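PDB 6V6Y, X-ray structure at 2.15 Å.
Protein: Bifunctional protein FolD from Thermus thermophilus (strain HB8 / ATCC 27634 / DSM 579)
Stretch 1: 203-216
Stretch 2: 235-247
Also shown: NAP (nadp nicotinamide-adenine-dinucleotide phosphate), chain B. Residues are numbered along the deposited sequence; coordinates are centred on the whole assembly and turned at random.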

# COMPACT_ATOMS: atom_id res chain seq x y z
N VAL A 203 -12.07 -6.15 11.43
CA VAL A 203 -10.83 -5.98 12.18
C VAL A 203 -10.78 -4.55 12.69
O VAL A 203 -10.87 -3.61 11.90
CB VAL A 203 -9.60 -6.28 11.30
CG1 VAL A 203 -8.33 -6.34 12.17
CG2 VAL A 203 -9.81 -7.57 10.51
N VAL A 204 -10.59 -4.39 14.00
CA VAL A 204 -10.64 -3.07 14.63
C VAL A 204 -9.30 -2.77 15.28
O VAL A 204 -8.87 -3.49 16.18
CB VAL A 204 -11.79 -2.98 15.65
CG1 VAL A 204 -11.90 -1.57 16.21
CG2 VAL A 204 -13.13 -3.43 15.02
N ALA A 205 -8.64 -1.68 14.82
CA ALA A 205 -7.37 -1.21 15.40
C ALA A 205 -7.42 0.32 15.54
O ALA A 205 -6.78 1.06 14.79
CB ALA A 205 -6.17 -1.65 14.55
N VAL A 206 -8.15 0.81 16.54
CA VAL A 206 -8.31 2.24 16.72
C VAL A 206 -7.82 2.74 18.08
O VAL A 206 -7.51 3.93 18.21
CB VAL A 206 -9.78 2.66 16.52
CG1 VAL A 206 -10.23 2.32 15.11
CG2 VAL A 206 -10.67 1.97 17.53
N GLY A 207 -7.73 1.89 19.10
CA GLY A 207 -7.30 2.35 20.41
C GLY A 207 -8.33 3.16 21.17
O GLY A 207 -7.97 4.13 21.84
N ARG A 208 -9.60 2.77 21.08
CA ARG A 208 -10.68 3.37 21.87
C ARG A 208 -11.37 2.21 22.58
O ARG A 208 -11.95 1.34 21.91
CB ARG A 208 -11.67 4.16 21.00
CG ARG A 208 -11.06 5.15 19.97
CD ARG A 208 -10.09 6.17 20.60
NE ARG A 208 -9.70 7.26 19.69
CZ ARG A 208 -8.43 7.59 19.40
NH1 ARG A 208 -7.41 6.90 19.94
NH2 ARG A 208 -8.15 8.61 18.57
N PRO A 209 -11.34 2.15 23.92
CA PRO A 209 -11.85 0.96 24.61
C PRO A 209 -13.34 0.74 24.37
O PRO A 209 -14.15 1.64 24.56
CB PRO A 209 -11.56 1.25 26.09
CG PRO A 209 -10.66 2.43 26.12
CD PRO A 209 -10.84 3.18 24.84
N HIS A 210 -13.68 -0.48 23.95
CA HIS A 210 -15.07 -0.91 23.77
C HIS A 210 -15.88 0.05 22.89
O HIS A 210 -17.11 0.17 23.04
CB HIS A 210 -15.76 -1.11 25.11
CG HIS A 210 -15.14 -2.18 25.95
ND1 HIS A 210 -15.68 -2.59 27.15
CD2 HIS A 210 -14.03 -2.93 25.76
CE1 HIS A 210 -14.92 -3.55 27.67
NE2 HIS A 210 -13.92 -3.78 26.84
N LEU A 211 -15.20 0.71 21.95
CA LEU A 211 -15.88 1.62 21.02
C LEU A 211 -16.93 0.89 20.19
O LEU A 211 -18.07 1.36 20.06
CB LEU A 211 -14.82 2.28 20.14
CG LEU A 211 -15.05 3.43 19.16
CD1 LEU A 211 -15.39 2.91 17.82
CD2 LEU A 211 -16.15 4.31 19.66
N VAL A 212 -16.60 -0.28 19.65
CA VAL A 212 -17.50 -0.97 18.73
C VAL A 212 -18.58 -1.73 19.50
O VAL A 212 -18.29 -2.65 20.26
CB VAL A 212 -16.71 -1.91 17.80
CG1 VAL A 212 -17.66 -2.75 16.92
CG2 VAL A 212 -15.73 -1.11 16.96
N ARG A 213 -19.84 -1.35 19.27
CA ARG A 213 -21.00 -1.94 19.92
C ARG A 213 -21.66 -2.97 19.01
O ARG A 213 -21.31 -3.12 17.84
CB ARG A 213 -22.01 -0.85 20.32
CG ARG A 213 -21.39 0.39 20.98
CD ARG A 213 -20.75 0.07 22.32
NE ARG A 213 -21.67 -0.69 23.18
CZ ARG A 213 -22.08 -0.30 24.39
NH1 ARG A 213 -21.65 0.84 24.89
NH2 ARG A 213 -22.91 -1.07 25.09
N LYS A 214 -22.64 -3.70 19.55
CA LYS A 214 -23.17 -4.83 18.81
C LYS A 214 -23.99 -4.39 17.60
O LYS A 214 -24.12 -5.15 16.62
CB LYS A 214 -24.01 -5.73 19.72
CG LYS A 214 -25.06 -5.02 20.56
CD LYS A 214 -26.05 -6.03 21.14
CE LYS A 214 -26.65 -5.57 22.47
NZ LYS A 214 -27.72 -4.53 22.29
N GLU A 215 -24.58 -3.20 17.66
CA GLU A 215 -25.33 -2.69 16.52
C GLU A 215 -24.43 -2.41 15.33
O GLU A 215 -24.92 -2.38 14.19
CB GLU A 215 -26.09 -1.42 16.91
CG GLU A 215 -27.26 -1.66 17.83
CD GLU A 215 -26.83 -1.76 19.29
OE1 GLU A 215 -25.71 -1.28 19.62
OE2 GLU A 215 -27.62 -2.32 20.09
N TRP A 216 -23.13 -2.21 15.57
CA TRP A 216 -22.17 -2.01 14.50
C TRP A 216 -21.81 -3.30 13.78
O TRP A 216 -21.14 -3.24 12.74
CB TRP A 216 -20.86 -1.43 15.03
CG TRP A 216 -20.94 -0.17 15.84
CD1 TRP A 216 -21.95 0.23 16.67
CD2 TRP A 216 -19.91 0.82 15.95
NE1 TRP A 216 -21.62 1.42 17.27
CE2 TRP A 216 -20.37 1.81 16.84
CE3 TRP A 216 -18.65 0.98 15.34
CZ2 TRP A 216 -19.62 2.94 17.15
CZ3 TRP A 216 -17.91 2.11 15.65
CH2 TRP A 216 -18.40 3.07 16.55
N LEU A 235 -6.86 -4.69 30.67
CA LEU A 235 -6.61 -4.52 29.25
C LEU A 235 -7.94 -4.64 28.54
O LEU A 235 -8.62 -5.68 28.65
CB LEU A 235 -5.60 -5.54 28.73
CG LEU A 235 -4.17 -5.17 29.13
CD1 LEU A 235 -3.15 -6.05 28.44
CD2 LEU A 235 -3.94 -3.71 28.81
N LEU A 236 -8.34 -3.58 27.84
CA LEU A 236 -9.61 -3.52 27.14
C LEU A 236 -9.36 -3.45 25.64
O LEU A 236 -8.52 -2.66 25.19
CB LEU A 236 -10.42 -2.30 27.59
CG LEU A 236 -11.52 -2.56 28.62
CD1 LEU A 236 -10.96 -3.31 29.84
CD2 LEU A 236 -12.14 -1.24 29.02
N GLY A 237 -10.08 -4.27 24.89
CA GLY A 237 -10.05 -4.17 23.44
C GLY A 237 -10.81 -2.94 22.95
O GLY A 237 -11.38 -2.16 23.72
N ASP A 238 -10.77 -2.75 21.63
CA ASP A 238 -11.59 -1.71 21.01
C ASP A 238 -13.02 -2.16 20.80
O ASP A 238 -13.86 -1.33 20.44
CB ASP A 238 -11.04 -1.30 19.66
CG ASP A 238 -9.66 -0.74 19.74
OD1 ASP A 238 -9.32 -0.12 20.77
OD2 ASP A 238 -8.91 -0.92 18.76
N VAL A 239 -13.31 -3.43 21.00
CA VAL A 239 -14.61 -4.01 20.73
C VAL A 239 -15.30 -4.31 22.05
O VAL A 239 -14.70 -4.92 22.95
CB VAL A 239 -14.47 -5.26 19.85
CG1 VAL A 239 -15.82 -5.87 19.60
CG2 VAL A 239 -13.74 -4.91 18.53
N HIS A 240 -16.54 -3.87 22.19
CA HIS A 240 -17.30 -4.12 23.40
C HIS A 240 -17.64 -5.61 23.53
O HIS A 240 -18.09 -6.23 22.55
CB HIS A 240 -18.59 -3.30 23.40
CG HIS A 240 -19.24 -3.20 24.74
ND1 HIS A 240 -20.06 -4.18 25.25
CD2 HIS A 240 -19.16 -2.24 25.69
CE1 HIS A 240 -20.47 -3.82 26.45
NE2 HIS A 240 -19.93 -2.65 26.75
N PRO A 241 -17.48 -6.21 24.72
CA PRO A 241 -17.76 -7.65 24.87
C PRO A 241 -19.18 -8.06 24.51
O PRO A 241 -19.39 -9.23 24.18
CB PRO A 241 -17.44 -7.94 26.35
CG PRO A 241 -17.06 -6.63 26.98
CD PRO A 241 -16.74 -5.66 25.87
N GLU A 242 -20.14 -7.13 24.52
CA GLU A 242 -21.49 -7.48 24.06
C GLU A 242 -21.51 -8.01 22.63
O GLU A 242 -22.48 -8.65 22.23
CB GLU A 242 -22.40 -6.26 24.16
CG GLU A 242 -22.13 -5.21 23.09
CD GLU A 242 -22.97 -3.96 23.27
OE1 GLU A 242 -22.89 -3.05 22.41
OE2 GLU A 242 -23.73 -3.89 24.27
N VAL A 243 -20.45 -7.75 21.86
CA VAL A 243 -20.39 -8.18 20.45
C VAL A 243 -20.41 -9.70 20.34
O VAL A 243 -20.82 -10.24 19.31
CB VAL A 243 -19.14 -7.52 19.78
CG1 VAL A 243 -18.72 -8.22 18.48
CG2 VAL A 243 -19.41 -6.03 19.52
N ALA A 244 -20.01 -10.41 21.42
CA ALA A 244 -20.14 -11.86 21.47
C ALA A 244 -21.59 -12.33 21.30
O ALA A 244 -21.81 -13.51 20.97
CB ALA A 244 -19.57 -12.39 22.78
N GLU A 245 -22.58 -11.44 21.49
CA GLU A 245 -23.97 -11.82 21.28
C GLU A 245 -24.32 -11.94 19.80
O GLU A 245 -25.28 -12.64 19.44
CB GLU A 245 -24.92 -10.81 21.91
CG GLU A 245 -24.83 -10.64 23.42
CD GLU A 245 -25.63 -9.44 23.92
OE1 GLU A 245 -25.14 -8.75 24.83
OE2 GLU A 245 -26.75 -9.19 23.41
N VAL A 246 -23.62 -11.21 18.93
CA VAL A 246 -23.95 -11.16 17.51
C VAL A 246 -22.91 -11.88 16.66
O VAL A 246 -23.24 -12.47 15.64
CB VAL A 246 -24.14 -9.70 17.04
CG1 VAL A 246 -25.31 -9.04 17.78
CG2 VAL A 246 -22.87 -8.91 17.26
N ALA A 247 -21.65 -11.86 17.08
CA ALA A 247 -20.57 -12.37 16.24
C ALA A 247 -20.53 -13.89 16.29
O ALA A 247 -20.89 -14.50 17.29
CB ALA A 247 -19.23 -11.79 16.68
PA NAP B . -3.03 4.73 15.41
O1A NAP B . -2.55 5.16 16.75
O2A NAP B . -2.18 5.28 14.33
O5B NAP B . -4.57 5.16 15.22
C5B NAP B . -5.52 4.17 14.91
C4B NAP B . -6.48 4.65 13.82
O4B NAP B . -7.81 4.46 14.24
C3B NAP B . -6.31 6.12 13.49
O3B NAP B . -5.57 6.24 12.29
C2B NAP B . -7.72 6.67 13.35
O2B NAP B . -8.03 7.06 12.03
C1B NAP B . -8.63 5.52 13.77
N9A NAP B . -9.57 5.97 14.82
C8A NAP B . -9.24 6.40 16.08
N7A NAP B . -10.38 6.72 16.73
C5A NAP B . -11.43 6.49 15.91
C6A NAP B . -12.80 6.64 16.08
N6A NAP B . -13.29 7.10 17.24
N1A NAP B . -13.66 6.32 15.05
C2A NAP B . -13.15 5.85 13.86
N3A NAP B . -11.78 5.70 13.70
C4A NAP B . -10.94 6.02 14.71
O3 NAP B . -3.09 3.12 15.35
PN NAP B . -2.20 1.98 16.05
O1N NAP B . -0.81 2.47 16.17
O2N NAP B . -2.48 0.69 15.37
O5D NAP B . -2.85 1.92 17.52
C5D NAP B . -4.20 1.54 17.68
C4D NAP B . -4.35 0.59 18.85
O4D NAP B . -3.89 -0.71 18.51
C3D NAP B . -3.54 1.06 20.04
O3D NAP B . -4.38 1.19 21.17
C2D NAP B . -2.52 -0.03 20.29
O2D NAP B . -2.43 -0.31 21.67
C1D NAP B . -3.08 -1.23 19.55
N1N NAP B . -1.99 -2.07 19.02
C2N NAP B . -1.91 -3.37 19.41
C3N NAP B . -0.89 -4.19 18.94
C7N NAP B . -0.87 -5.64 19.30
O7N NAP B . 0.22 -6.43 18.90
N7N NAP B . -1.90 -6.15 19.98
C4N NAP B . 0.04 -3.67 18.04
C5N NAP B . -0.06 -2.35 17.64
C6N NAP B . -1.08 -1.55 18.14
P2B NAP B . -7.44 8.41 11.37
O1X NAP B . -6.01 8.16 10.92
O2X NAP B . -8.28 8.78 10.18
O3X NAP B . -7.46 9.53 12.39

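Stretch 1 enters the contact from a strand, where Val 204 turns its side chain toward stretch 2 and packs CG2 against CG2 of Val 239 (3.9 Å). Val 206 N and Gly 207 N both donate to Asp 238 OD2, at 2.9 and 3.1 Å, and Arg 208 N adds a weak bond to Asp 238 OD1 (2.9 Å); a short acidic side chain thus gathers successive amides of a loop. Glycine suits position 207: phi is positive, and a CB would clash with O3D of the bound NADP.

In the type II turn from Arg 208 to Leu 211, His 210 N donates to Gly 237 O (2.9 Å). Its flat ring is sandwiched, with Leu 236 CD2 over one face and Pro 241 CD over the other, 3.9 and 3.4 Å from the ring centroid, while its edge points toward the face of His 240.

Val 212 forms a single beta bridge with Val 239: Val 212 N donates to Asp 238 O (3.0 Å), and His 240 N to Val 212 O (2.9 Å). The planar guanidinium of Arg 213 stacks on His 240 while NE and NH2 grip Glu 242 OE1 and OE2 (2.8 and 3.0 Å) in a salt bridge. Lys 214 N also donates to Glu 242 OE1 (2.9 Å).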